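Local structure of metallo-beta-lactamase FIM-1 (Pseudomonas aeruginosa, 6V3Q) at residues 184-187 against 188-192. The protein probably hydrolyses the ring amide of beta-lactam antibiotics as a zinc-dependent class B enzyme, giving substituted beta-amino acids. Residues are numbered along the deposited sequence; the frame is centred on the assembly and turned at random.
Sequences HWKT and AVLAV
Chi1 of W185 (-164°) swings CG away from the backbone N, and V189 keeps CG2 beside its backbone N, so the indole and the methyl meet one turn apart at the start of helix 185-195 of the metallo-beta-lactamase fold. CG2 sits near the ring plane, 3.5 Å from CD1 of W185, so V189 meets an edge of the indole rather than a face. The same methyl lies 3.3 Å from W185 O, which accepts the V189 N hydrogen bond at 3.1 Å. The indole NE1 bonds to the carbonyl of L165, which helps hold the ring's rotation, while T218 of helix 213-226 touches both side chains; the W185 side chain also comes within about 4 Å of that of zinc ligand H145. On another side of the helix, K186 and L190 extend alongside each other in the same direction, with CD of K186 3.9 Å from CD1 of L190; the lysine's NZ continues to a salt bridge with E223. H184 swings its ring forward along the first turn, where CB of T187 sits over the rim of one face and ND1 bonds to the carbonyl of P143. The main-chain O of H184 accepts the first i to i+4 bond here, from A188 N at 3.0 Å.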
ATOM      1  N   HIS A 184     -21.601   0.361 -18.526  1.00 57.80           N
ATOM      2  CA  HIS A 184     -22.557  -0.494 -17.832  1.00 57.17           C
ATOM      3  C   HIS A 184     -22.327  -0.573 -16.327  1.00 54.83           C
ATOM      4  O   HIS A 184     -23.174  -1.128 -15.619  1.00 51.10           O
ATOM      5  CB  HIS A 184     -22.523  -1.909 -18.431  1.00 62.11           C
ATOM      6  CG  HIS A 184     -23.647  -2.790 -17.981  1.00 67.96           C
ATOM      7  ND1 HIS A 184     -23.485  -3.781 -17.036  1.00 65.59           N
ATOM      8  CD2 HIS A 184     -24.951  -2.827 -18.344  1.00 68.37           C
ATOM      9  CE1 HIS A 184     -24.640  -4.391 -16.838  1.00 66.98           C
ATOM     10  NE2 HIS A 184     -25.547  -3.831 -17.618  1.00 69.78           N
ATOM     11  N   TRP A 185     -21.219  -0.021 -15.821  1.00 55.86           N
ATOM     12  CA  TRP A 185     -20.872  -0.212 -14.414  1.00 50.60           C
ATOM     13  C   TRP A 185     -21.980   0.287 -13.491  1.00 55.28           C
ATOM     14  O   TRP A 185     -22.331  -0.391 -12.518  1.00 54.48           O
ATOM     15  CB  TRP A 185     -19.544   0.484 -14.100  1.00 49.35           C
ATOM     16  CG  TRP A 185     -18.900   0.052 -12.802  1.00 52.87           C
ATOM     17  CD1 TRP A 185     -19.529  -0.424 -11.689  1.00 44.59           C
ATOM     18  CD2 TRP A 185     -17.498   0.053 -12.496  1.00 53.98           C
ATOM     19  NE1 TRP A 185     -18.613  -0.712 -10.710  1.00 47.14           N
ATOM     20  CE2 TRP A 185     -17.358  -0.431 -11.180  1.00 50.90           C
ATOM     21  CE3 TRP A 185     -16.350   0.418 -13.206  1.00 56.43           C
ATOM     22  CZ2 TRP A 185     -16.119  -0.557 -10.558  1.00 55.97           C
ATOM     23  CZ3 TRP A 185     -15.117   0.289 -12.587  1.00 57.21           C
ATOM     24  CH2 TRP A 185     -15.012  -0.194 -11.277  1.00 57.53           C
ATOM     25  N   LYS A 186     -22.556   1.456 -13.785  1.00 54.59           N
ATOM     26  CA  LYS A 186     -23.618   1.975 -12.925  1.00 53.07           C
ATOM     27  C   LYS A 186     -24.839   1.064 -12.947  1.00 52.30           C
ATOM     28  O   LYS A 186     -25.451   0.809 -11.902  1.00 51.98           O
ATOM     29  CB  LYS A 186     -24.005   3.394 -13.341  1.00 58.36           C
ATOM     30  CG  LYS A 186     -24.946   4.074 -12.348  1.00 61.67           C
ATOM     31  CD  LYS A 186     -26.134   4.741 -13.029  1.00 64.68           C
ATOM     32  CE  LYS A 186     -25.731   6.028 -13.727  1.00 68.66           C
ATOM     33  NZ  LYS A 186     -26.922   6.780 -14.209  1.00 72.83           N
ATOM     34  N   THR A 187     -25.203   0.555 -14.128  1.00 53.62           N
ATOM     35  CA  THR A 187     -26.345  -0.347 -14.234  1.00 51.81           C
ATOM     36  C   THR A 187     -26.150  -1.590 -13.375  1.00 54.23           C
ATOM     37  O   THR A 187     -27.094  -2.064 -12.730  1.00 52.70           O
ATOM     38  CB  THR A 187     -26.571  -0.730 -15.698  1.00 51.24           C
ATOM     39  OG1 THR A 187     -26.868   0.448 -16.456  1.00 61.25           O
ATOM     40  CG2 THR A 187     -27.722  -1.716 -15.830  1.00 46.43           C
ATOM     41  N   ALA A 188     -24.924  -2.119 -13.336  1.00 54.98           N
ATOM     42  CA  ALA A 188     -24.660  -3.312 -12.539  1.00 51.36           C
ATOM     43  C   ALA A 188     -24.761  -3.014 -11.049  1.00 51.14           C
ATOM     44  O   ALA A 188     -25.309  -3.818 -10.286  1.00 50.87           O
ATOM     45  CB  ALA A 188     -23.284  -3.883 -12.885  1.00 51.79           C
ATOM     46  N   VAL A 189     -24.237  -1.866 -10.615  1.00 51.01           N
ATOM     47  CA  VAL A 189     -24.317  -1.494  -9.204  1.00 50.83           C
ATOM     48  C   VAL A 189     -25.773  -1.356  -8.776  1.00 56.69           C
ATOM     49  O   VAL A 189     -26.188  -1.888  -7.741  1.00 59.23           O
ATOM     50  CB  VAL A 189     -23.528  -0.199  -8.946  1.00 55.19           C
ATOM     51  CG1 VAL A 189     -23.708   0.252  -7.502  1.00 59.02           C
ATOM     52  CG2 VAL A 189     -22.061  -0.407  -9.264  1.00 62.68           C
ATOM     53  N   LEU A 190     -26.574  -0.654  -9.583  1.00 50.57           N
ATOM     54  CA  LEU A 190     -27.984  -0.467  -9.256  1.00 51.33           C
ATOM     55  C   LEU A 190     -28.755  -1.780  -9.300  1.00 52.31           C
ATOM     56  O   LEU A 190     -29.747  -1.941  -8.577  1.00 59.44           O
ATOM     57  CB  LEU A 190     -28.616   0.549 -10.208  1.00 46.44           C
ATOM     58  CG  LEU A 190     -28.061   1.973 -10.129  1.00 51.62           C
ATOM     59  CD1 LEU A 190     -28.865   2.919 -11.010  1.00 53.35           C
ATOM     60  CD2 LEU A 190     -28.034   2.460  -8.681  1.00 45.54           C
ATOM     61  N   ALA A 191     -28.327  -2.723 -10.142  1.00 45.99           N
ATOM     62  CA  ALA A 191     -28.982  -4.025 -10.181  1.00 50.63           C
ATOM     63  C   ALA A 191     -28.738  -4.801  -8.893  1.00 51.91           C
ATOM     64  O   ALA A 191     -29.622  -5.528  -8.425  1.00 55.29           O
ATOM     65  CB  ALA A 191     -28.497  -4.824 -11.391  1.00 41.94           C
ATOM     66  N   VAL A 192     -27.545  -4.663  -8.311  1.00 44.73           N
ATOM     67  CA  VAL A 192     -27.261  -5.315  -7.038  1.00 46.76           C
ATOM     68  C   VAL A 192     -28.088  -4.683  -5.928  1.00 51.08           C
ATOM     69  O   VAL A 192     -28.685  -5.382  -5.101  1.00 53.14           O
ATOM     70  CB  VAL A 192     -25.755  -5.246  -6.725  1.00 41.74           C
ATOM     71  CG1 VAL A 192     -25.461  -5.838  -5.351  1.00 40.50           C
ATOM     72  CG2 VAL A 192     -24.950  -5.951  -7.807  1.00 40.44           C
TER